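Local coordinates for redox-sensing transcriptional repressor Rex (Thermoanaerobacter ethanolicus, PDB 3WGG), which probably represses transcription as a homodimer that binds DNA and responds to the cellular NADH/NAD(+) redox state, at residues L95-A100 / F123-R128; K113-I118 / V130-V135. All coordinates share one frame; numbering follows the deposited sequence.

Contact 1 (L95-A100 / F123-R128); sequences LGQAIA and FGLKIR. With 8NA (alpha-Diphosphopyridine nucleotide), chain C.
The helix that follows the glycine-rich dinucleotide-binding loop of the Rossmann domain meets the edge strand of the sheet where Gln97 and Ala100 pack on Ile127. With its CG beside the backbone N (chi1 -60°) and the chain extended beyond, the Gln97 side chain crosses that of Ile127 at about a right angle, CG lying 3.7 Å from Ile127 CD1. Its amide carries on toward Leu125: OE1 is 4.2 Å from Leu125 CD2, a van der Waals approach, while NE2 is hydrogen-bonded to Ala92 O in the glycine-rich loop. One turn on, Ala100 CB sits 3.7 Å from Ile127 CG2, so the two branches of one isoleucine serve two helix residues. Ala100 O faces the aliphatic part of Arg128, 3.6 Å from its CD. With an alanine in place of Gln97, Ile127 CD1 would probably lose its neighbour on the helix and Ala92 O its amide donor. At the start of the segment Leu95 N donates a straight hydrogen bond to O2N of 8NA (2.8 Å, 163° at the hydrogen), as seen for backbone amides at the helix start in the pyrophosphate site of GxGxxG Rossmann folds.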
ATOM      1  N   LEU A  95     -11.530  -0.607 -10.101  1.00 26.17           N
ATOM      2  CA  LEU A  95     -10.158  -0.557  -9.669  1.00 27.18           C
ATOM      3  C   LEU A  95      -9.247  -0.159 -10.822  1.00 26.23           C
ATOM      4  O   LEU A  95      -8.422   0.719 -10.663  1.00 26.42           O
ATOM      5  CB  LEU A  95      -9.719  -1.883  -9.056  1.00 25.51           C
ATOM      6  CG  LEU A  95      -8.257  -1.954  -8.603  1.00 29.10           C
ATOM      7  CD1 LEU A  95      -7.962  -0.951  -7.524  1.00 28.23           C
ATOM      8  CD2 LEU A  95      -7.933  -3.380  -8.146  1.00 34.36           C
ATOM      9  N   GLY A  96      -9.354  -0.825 -11.968  1.00 25.06           N
ATOM     10  CA  GLY A  96      -8.430  -0.515 -13.047  1.00 24.81           C
ATOM     11  C   GLY A  96      -8.608   0.924 -13.500  1.00 25.09           C
ATOM     12  O   GLY A  96      -7.647   1.569 -13.850  1.00 25.86           O
ATOM     13  N   GLN A  97      -9.838   1.437 -13.495  1.00 25.17           N
ATOM     14  CA  GLN A  97     -10.032   2.868 -13.860  1.00 26.71           C
ATOM     15  C   GLN A  97      -9.532   3.842 -12.795  1.00 26.64           C
ATOM     16  O   GLN A  97      -9.015   4.897 -13.135  1.00 28.66           O
ATOM     17  CB  GLN A  97     -11.523   3.171 -14.196  1.00 27.33           C
ATOM     18  CG  GLN A  97     -12.074   2.349 -15.377  1.00 25.19           C
ATOM     19  CD  GLN A  97     -13.515   2.741 -15.751  1.00 36.48           C
ATOM     20  OE1 GLN A  97     -13.861   3.936 -15.756  1.00 35.07           O
ATOM     21  NE2 GLN A  97     -14.390   1.726 -15.930  1.00 34.27           N
ATOM     22  N   ALA A  98      -9.635   3.482 -11.512  1.00 26.59           N
ATOM     23  CA  ALA A  98      -8.992   4.285 -10.456  1.00 27.00           C
ATOM     24  C   ALA A  98      -7.495   4.332 -10.673  1.00 27.46           C
ATOM     25  O   ALA A  98      -6.876   5.391 -10.614  1.00 27.99           O
ATOM     26  CB  ALA A  98      -9.312   3.729  -9.065  1.00 26.54           C
ATOM     27  N   ILE A  99      -6.879   3.199 -10.994  1.00 28.25           N
ATOM     28  CA  ILE A  99      -5.422   3.229 -11.144  1.00 25.49           C
ATOM     29  C   ILE A  99      -5.009   4.008 -12.392  1.00 27.26           C
ATOM     30  O   ILE A  99      -3.956   4.682 -12.405  1.00 26.23           O
ATOM     31  CB  ILE A  99      -4.865   1.800 -11.216  1.00 27.34           C
ATOM     32  CG1 ILE A  99      -5.139   1.028  -9.920  1.00 26.26           C
ATOM     33  CG2 ILE A  99      -3.365   1.784 -11.578  1.00 26.31           C
ATOM     34  CD1 ILE A  99      -4.688   1.732  -8.641  1.00 32.74           C
ATOM     35  N   ALA A 100      -5.768   3.844 -13.486  1.00 27.78           N
ATOM     36  CA  ALA A 100      -5.581   4.709 -14.670  1.00 29.60           C
ATOM     37  C   ALA A 100      -5.653   6.183 -14.309  1.00 31.02           C
ATOM     38  O   ALA A 100      -5.000   6.996 -14.976  1.00 32.82           O
ATOM     39  CB  ALA A 100      -6.612   4.395 -15.799  1.00 29.46           C
ATOM     40  N   PHE A 123     -15.386  -2.100 -24.473  1.00 47.30           N
ATOM     41  CA  PHE A 123     -14.495  -1.854 -25.611  1.00 49.02           C
ATOM     42  C   PHE A 123     -14.722  -0.424 -26.133  1.00 50.69           C
ATOM     43  O   PHE A 123     -15.861   0.062 -26.178  1.00 50.95           O
ATOM     44  CB  PHE A 123     -14.641  -2.886 -26.735  1.00 49.60           C
ATOM     45  CG  PHE A 123     -14.395  -4.341 -26.316  1.00 48.29           C
ATOM     46  CD1 PHE A 123     -13.836  -4.679 -25.085  1.00 45.09           C
ATOM     47  CD2 PHE A 123     -14.739  -5.366 -27.171  1.00 50.12           C
ATOM     48  CE1 PHE A 123     -13.626  -6.022 -24.735  1.00 43.60           C
ATOM     49  CE2 PHE A 123     -14.569  -6.713 -26.815  1.00 48.15           C
ATOM     50  CZ  PHE A 123     -14.008  -7.036 -25.600  1.00 46.35           C
ATOM     51  N   GLY A 124     -13.643   0.285 -26.455  1.00 51.17           N
ATOM     52  CA  GLY A 124     -13.784   1.654 -26.960  1.00 52.01           C
ATOM     53  C   GLY A 124     -13.926   2.736 -25.900  1.00 52.66           C
ATOM     54  O   GLY A 124     -13.834   3.918 -26.217  1.00 53.91           O
ATOM     55  N   LEU A 125     -14.152   2.388 -24.638  1.00 52.71           N
ATOM     56  CA  LEU A 125     -14.226   3.450 -23.633  1.00 53.49           C
ATOM     57  C   LEU A 125     -12.916   4.261 -23.638  1.00 53.66           C
ATOM     58  O   LEU A 125     -11.826   3.704 -23.819  1.00 52.99           O
ATOM     59  CB  LEU A 125     -14.553   2.920 -22.229  1.00 52.78           C
ATOM     60  CG  LEU A 125     -14.940   3.979 -21.170  1.00 54.48           C
ATOM     61  CD1 LEU A 125     -16.299   4.666 -21.455  1.00 54.47           C
ATOM     62  CD2 LEU A 125     -14.943   3.418 -19.739  1.00 50.14           C
ATOM     63  N   LYS A 126     -13.031   5.578 -23.509  1.00 54.01           N
ATOM     64  CA  LYS A 126     -11.839   6.417 -23.427  1.00 55.12           C
ATOM     65  C   LYS A 126     -11.506   6.697 -21.977  1.00 53.83           C
ATOM     66  O   LYS A 126     -12.357   7.148 -21.210  1.00 52.56           O
ATOM     67  CB  LYS A 126     -12.005   7.722 -24.213  1.00 56.54           C
ATOM     68  CG  LYS A 126     -11.513   7.611 -25.675  1.00 60.57           C
ATOM     69  CD  LYS A 126     -11.434   8.995 -26.342  1.00 65.90           C
ATOM     70  CE  LYS A 126     -12.744   9.352 -27.075  1.00 67.82           C
ATOM     71  NZ  LYS A 126     -12.921   8.475 -28.273  1.00 67.36           N
ATOM     72  N   ILE A 127     -10.277   6.384 -21.594  1.00 53.64           N
ATOM     73  CA  ILE A 127      -9.820   6.757 -20.263  1.00 54.84           C
ATOM     74  C   ILE A 127      -8.509   7.511 -20.441  1.00 55.58           C
ATOM     75  O   ILE A 127      -7.539   6.978 -20.984  1.00 56.03           O
ATOM     76  CB  ILE A 127      -9.708   5.558 -19.304  1.00 53.95           C
ATOM     77  CG1 ILE A 127     -11.073   4.881 -19.136  1.00 55.39           C
ATOM     78  CG2 ILE A 127      -9.210   6.020 -17.935  1.00 53.99           C
ATOM     79  CD1 ILE A 127     -11.042   3.395 -18.778  1.00 54.62           C
ATOM     80  N   ARG A 128      -8.536   8.777 -20.028  1.00 57.20           N
ATOM     81  CA  ARG A 128      -7.560   9.787 -20.425  1.00 59.58           C
ATOM     82  C   ARG A 128      -7.369   9.702 -21.920  1.00 60.43           C
ATOM     83  O   ARG A 128      -8.324   9.815 -22.693  1.00 61.19           O
ATOM     84  CB  ARG A 128      -6.223   9.599 -19.695  1.00 60.46           C
ATOM     85  CG  ARG A 128      -6.354   8.940 -18.322  1.00 62.94           C
ATOM     86  CD  ARG A 128      -5.620   9.716 -17.247  1.00 68.61           C
ATOM     87  NE  ARG A 128      -6.532  10.556 -16.477  1.00 69.74           N
ATOM     88  CZ  ARG A 128      -6.507  11.886 -16.448  1.00 72.48           C
ATOM     89  NH1 ARG A 128      -7.383  12.540 -15.690  1.00 72.75           N
ATOM     90  NH2 ARG A 128      -5.608  12.563 -17.157  1.00 72.95           N
TER
HETATM   91  PA  8NA C 301     -15.006  -4.832 -11.225  1.00 38.40           P
HETATM   92  O1A 8NA C 301     -16.017  -5.950 -11.353  1.00 43.92           O
HETATM   93  O2A 8NA C 301     -15.459  -3.388 -11.088  1.00 36.76           O
HETATM   94  O5B 8NA C 301     -13.940  -4.988 -12.425  1.00 35.52           O
HETATM   95  C5B 8NA C 301     -13.288  -6.208 -12.780  1.00 32.59           C
HETATM   96  C4B 8NA C 301     -13.097  -6.080 -14.285  1.00 30.32           C
HETATM   97  O4B 8NA C 301     -12.248  -7.073 -14.832  1.00 32.64           O
HETATM   98  C3B 8NA C 301     -14.425  -6.213 -15.010  1.00 30.98           C
HETATM   99  O3B 8NA C 301     -14.492  -5.051 -15.848  1.00 28.20           O
HETATM  100  C2B 8NA C 301     -14.266  -7.510 -15.824  1.00 32.10           C
HETATM  101  O2B 8NA C 301     -14.896  -7.405 -17.108  1.00 31.95           O
HETATM  102  C1B 8NA C 301     -12.783  -7.528 -16.062  1.00 30.87           C
HETATM  103  N9A 8NA C 301     -12.208  -8.859 -16.233  1.00 36.75           N
HETATM  104  C8A 8NA C 301     -12.578 -10.033 -15.676  1.00 35.97           C
HETATM  105  N7A 8NA C 301     -11.687 -10.974 -16.081  1.00 39.65           N
HETATM  106  C5A 8NA C 301     -10.796 -10.365 -16.905  1.00 39.92           C
HETATM  107  C6A 8NA C 301      -9.695 -10.783 -17.638  1.00 40.16           C
HETATM  108  N6A 8NA C 301      -9.298 -12.073 -17.623  1.00 46.64           N
HETATM  109  N1A 8NA C 301      -9.023  -9.892 -18.377  1.00 37.62           N
HETATM  110  C2A 8NA C 301      -9.388  -8.600 -18.467  1.00 37.17           C
HETATM  111  N3A 8NA C 301     -10.456  -8.172 -17.808  1.00 36.43           N
HETATM  112  C4A 8NA C 301     -11.152  -9.031 -17.018  1.00 36.90           C
HETATM  113  O3  8NA C 301     -14.106  -5.160  -9.895  1.00 35.35           O
HETATM  114  PN  8NA C 301     -13.103  -4.048  -9.279  1.00 35.02           P
HETATM  115  O1N 8NA C 301     -13.838  -3.240  -8.255  1.00 33.45           O
HETATM  116  O2N 8NA C 301     -12.436  -3.269 -10.395  1.00 28.60           O
HETATM  117  O5D 8NA C 301     -12.042  -4.950  -8.445  1.00 35.84           O
HETATM  118  C5D 8NA C 301     -11.038  -5.798  -9.035  1.00 41.07           C
HETATM  119  C4D 8NA C 301     -10.321  -6.620  -7.946  1.00 43.51           C
HETATM  120  O4D 8NA C 301     -10.293  -5.874  -6.707  1.00 43.92           O
HETATM  121  C3D 8NA C 301     -10.987  -7.931  -7.585  1.00 47.35           C
HETATM  122  O3D 8NA C 301      -9.965  -8.870  -7.166  1.00 49.31           O
HETATM  123  C2D 8NA C 301     -11.809  -7.595  -6.358  1.00 45.83           C
HETATM  124  O2D 8NA C 301     -11.833  -8.782  -5.590  1.00 47.13           O
HETATM  125  C1D 8NA C 301     -11.062  -6.457  -5.649  1.00 40.98           C
HETATM  126  N1N 8NA C 301     -10.071  -6.874  -4.603  1.00 38.74           N
HETATM  127  C2N 8NA C 301     -10.500  -7.145  -3.319  1.00 38.35           C
HETATM  128  C3N 8NA C 301      -9.680  -7.519  -2.315  1.00 37.39           C
HETATM  129  C7N 8NA C 301     -10.274  -7.795  -1.000  1.00 35.47           C
HETATM  130  O7N 8NA C 301     -11.491  -7.916  -0.875  1.00 37.78           O
HETATM  131  N7N 8NA C 301      -9.438  -7.867   0.037  1.00 34.76           N
HETATM  132  C4N 8NA C 301      -8.182  -7.624  -2.541  1.00 35.42           C
HETATM  133  C5N 8NA C 301      -7.812  -7.253  -3.969  1.00 37.57           C
HETATM  134  C6N 8NA C 301      -8.720  -6.906  -4.896  1.00 32.54           C

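Contact 2 (K113-I118 / V130-V135); sequences KGIFDI and VEVMDV. With 8NA (alpha-Diphosphopyridine nucleotide), chain C.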
ATOM      1  N   LYS A 113      -0.034   2.837 -21.786  1.00 37.00           N
ATOM      2  CA  LYS A 113      -0.274   2.683 -23.220  1.00 37.80           C
ATOM      3  C   LYS A 113      -1.597   2.041 -23.588  1.00 38.47           C
ATOM      4  O   LYS A 113      -2.047   2.137 -24.733  1.00 40.31           O
ATOM      5  CB  LYS A 113       0.827   1.824 -23.825  1.00 38.51           C
ATOM      6  CG  LYS A 113       2.244   2.213 -23.450  1.00 41.23           C
ATOM      7  CD  LYS A 113       2.670   3.599 -23.975  1.00 49.27           C
ATOM      8  CE  LYS A 113       1.913   4.026 -25.226  1.00 53.48           C
ATOM      9  NZ  LYS A 113       2.150   3.104 -26.399  1.00 58.69           N
ATOM     10  N   GLY A 114      -2.195   1.289 -22.674  1.00 37.58           N
ATOM     11  CA  GLY A 114      -3.386   0.534 -23.063  1.00 35.23           C
ATOM     12  C   GLY A 114      -4.065  -0.011 -21.838  1.00 33.88           C
ATOM     13  O   GLY A 114      -3.433  -0.161 -20.786  1.00 32.08           O
ATOM     14  N   ILE A 115      -5.367  -0.232 -21.960  1.00 33.58           N
ATOM     15  CA  ILE A 115      -6.148  -0.860 -20.911  1.00 34.36           C
ATOM     16  C   ILE A 115      -6.982  -1.955 -21.546  1.00 35.56           C
ATOM     17  O   ILE A 115      -7.587  -1.749 -22.599  1.00 37.34           O
ATOM     18  CB  ILE A 115      -7.059   0.144 -20.239  1.00 34.46           C
ATOM     19  CG1 ILE A 115      -6.278   1.393 -19.896  1.00 35.85           C
ATOM     20  CG2 ILE A 115      -7.781  -0.452 -18.988  1.00 33.49           C
ATOM     21  CD1 ILE A 115      -7.223   2.562 -19.464  1.00 42.71           C
ATOM     22  N   PHE A 116      -7.060  -3.107 -20.881  1.00 34.08           N
ATOM     23  CA  PHE A 116      -7.672  -4.264 -21.471  1.00 34.22           C
ATOM     24  C   PHE A 116      -8.777  -4.853 -20.609  1.00 35.91           C
ATOM     25  O   PHE A 116      -8.708  -4.837 -19.368  1.00 35.10           O
ATOM     26  CB  PHE A 116      -6.601  -5.325 -21.772  1.00 33.71           C
ATOM     27  CG  PHE A 116      -5.572  -4.842 -22.718  1.00 35.96           C
ATOM     28  CD1 PHE A 116      -5.697  -5.076 -24.080  1.00 37.96           C
ATOM     29  CD2 PHE A 116      -4.504  -4.082 -22.259  1.00 35.94           C
ATOM     30  CE1 PHE A 116      -4.747  -4.578 -24.960  1.00 42.00           C
ATOM     31  CE2 PHE A 116      -3.564  -3.571 -23.140  1.00 38.13           C
ATOM     32  CZ  PHE A 116      -3.669  -3.834 -24.475  1.00 38.60           C
ATOM     33  N   ASP A 117      -9.819  -5.347 -21.274  1.00 35.46           N
ATOM     34  CA  ASP A 117     -10.908  -5.996 -20.567  1.00 36.63           C
ATOM     35  C   ASP A 117     -11.501  -7.123 -21.375  1.00 38.23           C
ATOM     36  O   ASP A 117     -11.213  -7.239 -22.561  1.00 38.29           O
ATOM     37  CB  ASP A 117     -11.975  -4.994 -20.189  1.00 35.31           C
ATOM     38  CG  ASP A 117     -12.735  -5.409 -18.941  1.00 37.00           C
ATOM     39  OD1 ASP A 117     -12.409  -4.864 -17.877  1.00 36.21           O
ATOM     40  OD2 ASP A 117     -13.644  -6.273 -19.003  1.00 39.34           O
ATOM     41  N   ILE A 118     -12.326  -7.942 -20.724  1.00 40.83           N
ATOM     42  CA  ILE A 118     -13.090  -8.983 -21.397  1.00 43.73           C
ATOM     43  C   ILE A 118     -14.500  -8.526 -21.739  1.00 43.29           C
ATOM     44  O   ILE A 118     -15.125  -9.094 -22.639  1.00 45.60           O
ATOM     45  CB  ILE A 118     -13.220 -10.285 -20.574  1.00 45.00           C
ATOM     46  CG1 ILE A 118     -13.671 -10.007 -19.132  1.00 46.25           C
ATOM     47  CG2 ILE A 118     -11.958 -11.050 -20.593  1.00 49.23           C
ATOM     48  CD1 ILE A 118     -14.367 -11.189 -18.518  1.00 52.70           C
ATOM     49  N   VAL A 130      -6.309   6.946 -23.500  1.00 58.40           N
ATOM     50  CA  VAL A 130      -6.310   5.586 -24.076  1.00 58.32           C
ATOM     51  C   VAL A 130      -7.683   4.943 -24.218  1.00 56.98           C
ATOM     52  O   VAL A 130      -8.651   5.381 -23.611  1.00 57.55           O
ATOM     53  CB  VAL A 130      -5.307   4.591 -23.418  1.00 57.56           C
ATOM     54  CG1 VAL A 130      -3.889   4.866 -23.882  1.00 58.86           C
ATOM     55  CG2 VAL A 130      -5.439   4.590 -21.927  1.00 57.27           C
ATOM     56  N   GLU A 131      -7.746   3.922 -25.059  1.00 56.05           N
ATOM     57  CA  GLU A 131      -8.951   3.146 -25.250  1.00 54.75           C
ATOM     58  C   GLU A 131      -8.875   1.784 -24.556  1.00 51.26           C
ATOM     59  O   GLU A 131      -7.813   1.156 -24.499  1.00 51.98           O
ATOM     60  CB  GLU A 131      -9.224   2.974 -26.750  1.00 57.72           C
ATOM     61  CG  GLU A 131     -10.029   4.148 -27.337  1.00 63.31           C
ATOM     62  CD  GLU A 131     -10.894   3.745 -28.521  1.00 71.38           C
ATOM     63  OE1 GLU A 131     -10.641   2.651 -29.076  1.00 76.85           O
ATOM     64  OE2 GLU A 131     -11.830   4.509 -28.889  1.00 73.28           O
ATOM     65  N   VAL A 132     -10.006   1.355 -24.006  1.00 46.97           N
ATOM     66  CA  VAL A 132     -10.150   0.001 -23.490  1.00 42.85           C
ATOM     67  C   VAL A 132     -10.270  -0.956 -24.663  1.00 42.54           C
ATOM     68  O   VAL A 132     -11.107  -0.749 -25.548  1.00 40.42           O
ATOM     69  CB  VAL A 132     -11.388  -0.110 -22.578  1.00 41.92           C
ATOM     70  CG1 VAL A 132     -11.622  -1.548 -22.118  1.00 40.57           C
ATOM     71  CG2 VAL A 132     -11.241   0.829 -21.372  1.00 40.72           C
ATOM     72  N   MET A 133      -9.426  -1.988 -24.664  1.00 40.32           N
ATOM     73  CA  MET A 133      -9.365  -2.933 -25.771  1.00 41.67           C
ATOM     74  C   MET A 133      -9.670  -4.312 -25.250  1.00 42.07           C
ATOM     75  O   MET A 133      -9.565  -4.578 -24.050  1.00 40.92           O
ATOM     76  CB  MET A 133      -7.967  -2.931 -26.453  1.00 41.24           C
ATOM     77  CG  MET A 133      -7.653  -1.633 -27.113  1.00 43.34           C
ATOM     78  SD  MET A 133      -5.901  -1.375 -27.398  1.00 56.97           S
ATOM     79  CE  MET A 133      -5.431  -0.583 -25.820  1.00 51.80           C
ATOM     80  N   ASP A 134     -10.051  -5.194 -26.166  1.00 42.79           N
ATOM     81  CA  ASP A 134     -10.278  -6.593 -25.865  1.00 41.49           C
ATOM     82  C   ASP A 134      -8.961  -7.225 -25.452  1.00 41.66           C
ATOM     83  O   ASP A 134      -7.970  -7.149 -26.188  1.00 42.11           O
ATOM     84  CB  ASP A 134     -10.815  -7.244 -27.138  1.00 45.00           C
ATOM     85  CG  ASP A 134     -11.264  -8.674 -26.934  1.00 45.54           C
ATOM     86  OD1 ASP A 134     -10.768  -9.372 -26.041  1.00 45.09           O
ATOM     87  OD2 ASP A 134     -12.081  -9.126 -27.742  1.00 54.67           O
ATOM     88  N   VAL A 135      -8.939  -7.845 -24.274  1.00 39.71           N
ATOM     89  CA  VAL A 135      -7.698  -8.375 -23.735  1.00 40.09           C
ATOM     90  C   VAL A 135      -7.210  -9.514 -24.638  1.00 43.16           C
ATOM     91  O   VAL A 135      -6.095 -10.049 -24.486  1.00 40.79           O
ATOM     92  CB  VAL A 135      -7.887  -8.863 -22.261  1.00 40.63           C
ATOM     93  CG1 VAL A 135      -8.971  -9.966 -22.171  1.00 39.50           C
ATOM     94  CG2 VAL A 135      -6.575  -9.318 -21.653  1.00 36.18           C
TER
HETATM   95  PA  8NA C 301     -15.006  -4.832 -11.225  1.00 38.40           P
HETATM   96  O1A 8NA C 301     -16.017  -5.950 -11.353  1.00 43.92           O
HETATM   97  O2A 8NA C 301     -15.459  -3.388 -11.088  1.00 36.76           O
HETATM   98  O5B 8NA C 301     -13.940  -4.988 -12.425  1.00 35.52           O
HETATM   99  C5B 8NA C 301     -13.288  -6.208 -12.780  1.00 32.59           C
HETATM  100  C4B 8NA C 301     -13.097  -6.080 -14.285  1.00 30.32           C
HETATM  101  O4B 8NA C 301     -12.248  -7.073 -14.832  1.00 32.64           O
HETATM  102  C3B 8NA C 301     -14.425  -6.213 -15.010  1.00 30.98           C
HETATM  103  O3B 8NA C 301     -14.492  -5.051 -15.848  1.00 28.20           O
HETATM  104  C2B 8NA C 301     -14.266  -7.510 -15.824  1.00 32.10           C
HETATM  105  O2B 8NA C 301     -14.896  -7.405 -17.108  1.00 31.95           O
HETATM  106  C1B 8NA C 301     -12.783  -7.528 -16.062  1.00 30.87           C
HETATM  107  N9A 8NA C 301     -12.208  -8.859 -16.233  1.00 36.75           N
HETATM  108  C8A 8NA C 301     -12.578 -10.033 -15.676  1.00 35.97           C
HETATM  109  N7A 8NA C 301     -11.687 -10.974 -16.081  1.00 39.65           N
HETATM  110  C5A 8NA C 301     -10.796 -10.365 -16.905  1.00 39.92           C
HETATM  111  C6A 8NA C 301      -9.695 -10.783 -17.638  1.00 40.16           C
HETATM  112  N6A 8NA C 301      -9.298 -12.073 -17.623  1.00 46.64           N
HETATM  113  N1A 8NA C 301      -9.023  -9.892 -18.377  1.00 37.62           N
HETATM  114  C2A 8NA C 301      -9.388  -8.600 -18.467  1.00 37.17           C
HETATM  115  N3A 8NA C 301     -10.456  -8.172 -17.808  1.00 36.43           N
HETATM  116  C4A 8NA C 301     -11.152  -9.031 -17.018  1.00 36.90           C
HETATM  117  O3  8NA C 301     -14.106  -5.160  -9.895  1.00 35.35           O
HETATM  118  PN  8NA C 301     -13.103  -4.048  -9.279  1.00 35.02           P
HETATM  119  O1N 8NA C 301     -13.838  -3.240  -8.255  1.00 33.45           O
HETATM  120  O2N 8NA C 301     -12.436  -3.269 -10.395  1.00 28.60           O
HETATM  121  O5D 8NA C 301     -12.042  -4.950  -8.445  1.00 35.84           O
HETATM  122  C5D 8NA C 301     -11.038  -5.798  -9.035  1.00 41.07           C
HETATM  123  C4D 8NA C 301     -10.321  -6.620  -7.946  1.00 43.51           C
HETATM  124  O4D 8NA C 301     -10.293  -5.874  -6.707  1.00 43.92           O
HETATM  125  C3D 8NA C 301     -10.987  -7.931  -7.585  1.00 47.35           C
HETATM  126  O3D 8NA C 301      -9.965  -8.870  -7.166  1.00 49.31           O
HETATM  127  C2D 8NA C 301     -11.809  -7.595  -6.358  1.00 45.83           C
HETATM  128  O2D 8NA C 301     -11.833  -8.782  -5.590  1.00 47.13           O
HETATM  129  C1D 8NA C 301     -11.062  -6.457  -5.649  1.00 40.98           C
HETATM  130  N1N 8NA C 301     -10.071  -6.874  -4.603  1.00 38.74           N
HETATM  131  C2N 8NA C 301     -10.500  -7.145  -3.319  1.00 38.35           C
HETATM  132  C3N 8NA C 301      -9.680  -7.519  -2.315  1.00 37.39           C
HETATM  133  C7N 8NA C 301     -10.274  -7.795  -1.000  1.00 35.47           C
HETATM  134  O7N 8NA C 301     -11.491  -7.916  -0.875  1.00 37.78           O
HETATM  135  N7N 8NA C 301      -9.438  -7.867   0.037  1.00 34.76           N
HETATM  136  C4N 8NA C 301      -8.182  -7.624  -2.541  1.00 35.42           C
HETATM  137  C5N 8NA C 301      -7.812  -7.253  -3.969  1.00 37.57           C
HETATM  138  C6N 8NA C 301      -8.720  -6.906  -4.896  1.00 32.54           C
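Both carboxylate oxygens of Asp117 hold the adenosine ribose of 8NA: OD1 accepts from O3B at 2.9 Å and OD2 from O2B at an unusually short 2.5 Å. OD1 also takes the amide of Ala92 and OD2 that of Asn119, so backbone donors fix the carboxylate for its two hydroxyls. CG stands anti to the backbone N (chi1 -152°), turning the group to the ribose, while CB still touches Val132 CG1. Such an acidic residue at a strand end is the usual ribose diol acceptor of NAD-binding Rossmann folds. Next to it, Ile118 CG1 lies 3.4 Å from C4A of the adenine, and its CG2 runs alongside Val135 CG1 at 3.5 Å. Parallel strand pairing brings these residues together: Met133 N bonds to Ile115 O, Asp117 N to Met133 O, and Val135 N to Asp117 O, all at 2.8 to 2.9 Å. On one face Met133 SD lies 5.0 Å from the Phe116 ring centroid, an oblique Met-aromatic contact, and the bend at chi3 (-89°) brings CE to 3.6 Å from Gly114 CA. Ile115 and Val132 occupy the other face, beside Ile127 of strand 126-127. Helix 138-144 packs on the side of the sheet that carries Phe116 and Met133, through Val138 and Phe141, and strand 85-90 borders 113-117 on the side away from 130-134.

Overall arrangement
Contacts 1 and 2 lie in one Rossmann domain, their centres about 8 Å apart, and their segments alternate along the chain. The antiparallel pairing of 123-128 with 130-135 joins them, with probable hydrogen bonds from Gly124 N to Val132 O (2.9 Å) and from Val132 N to Leu125 O (3.0 Å). Ile127 belongs to both settings, since it packs on the helix of contact 1 and on Ile115 and Val132 of contact 2. The same 8NA molecule spans them, its pyrophosphate at the helix start of contact 1 and its adenosine at the strand ends of contact 2. Asn101 and Ser104 of the second subunit also bind it, placing this site near the dimer interface.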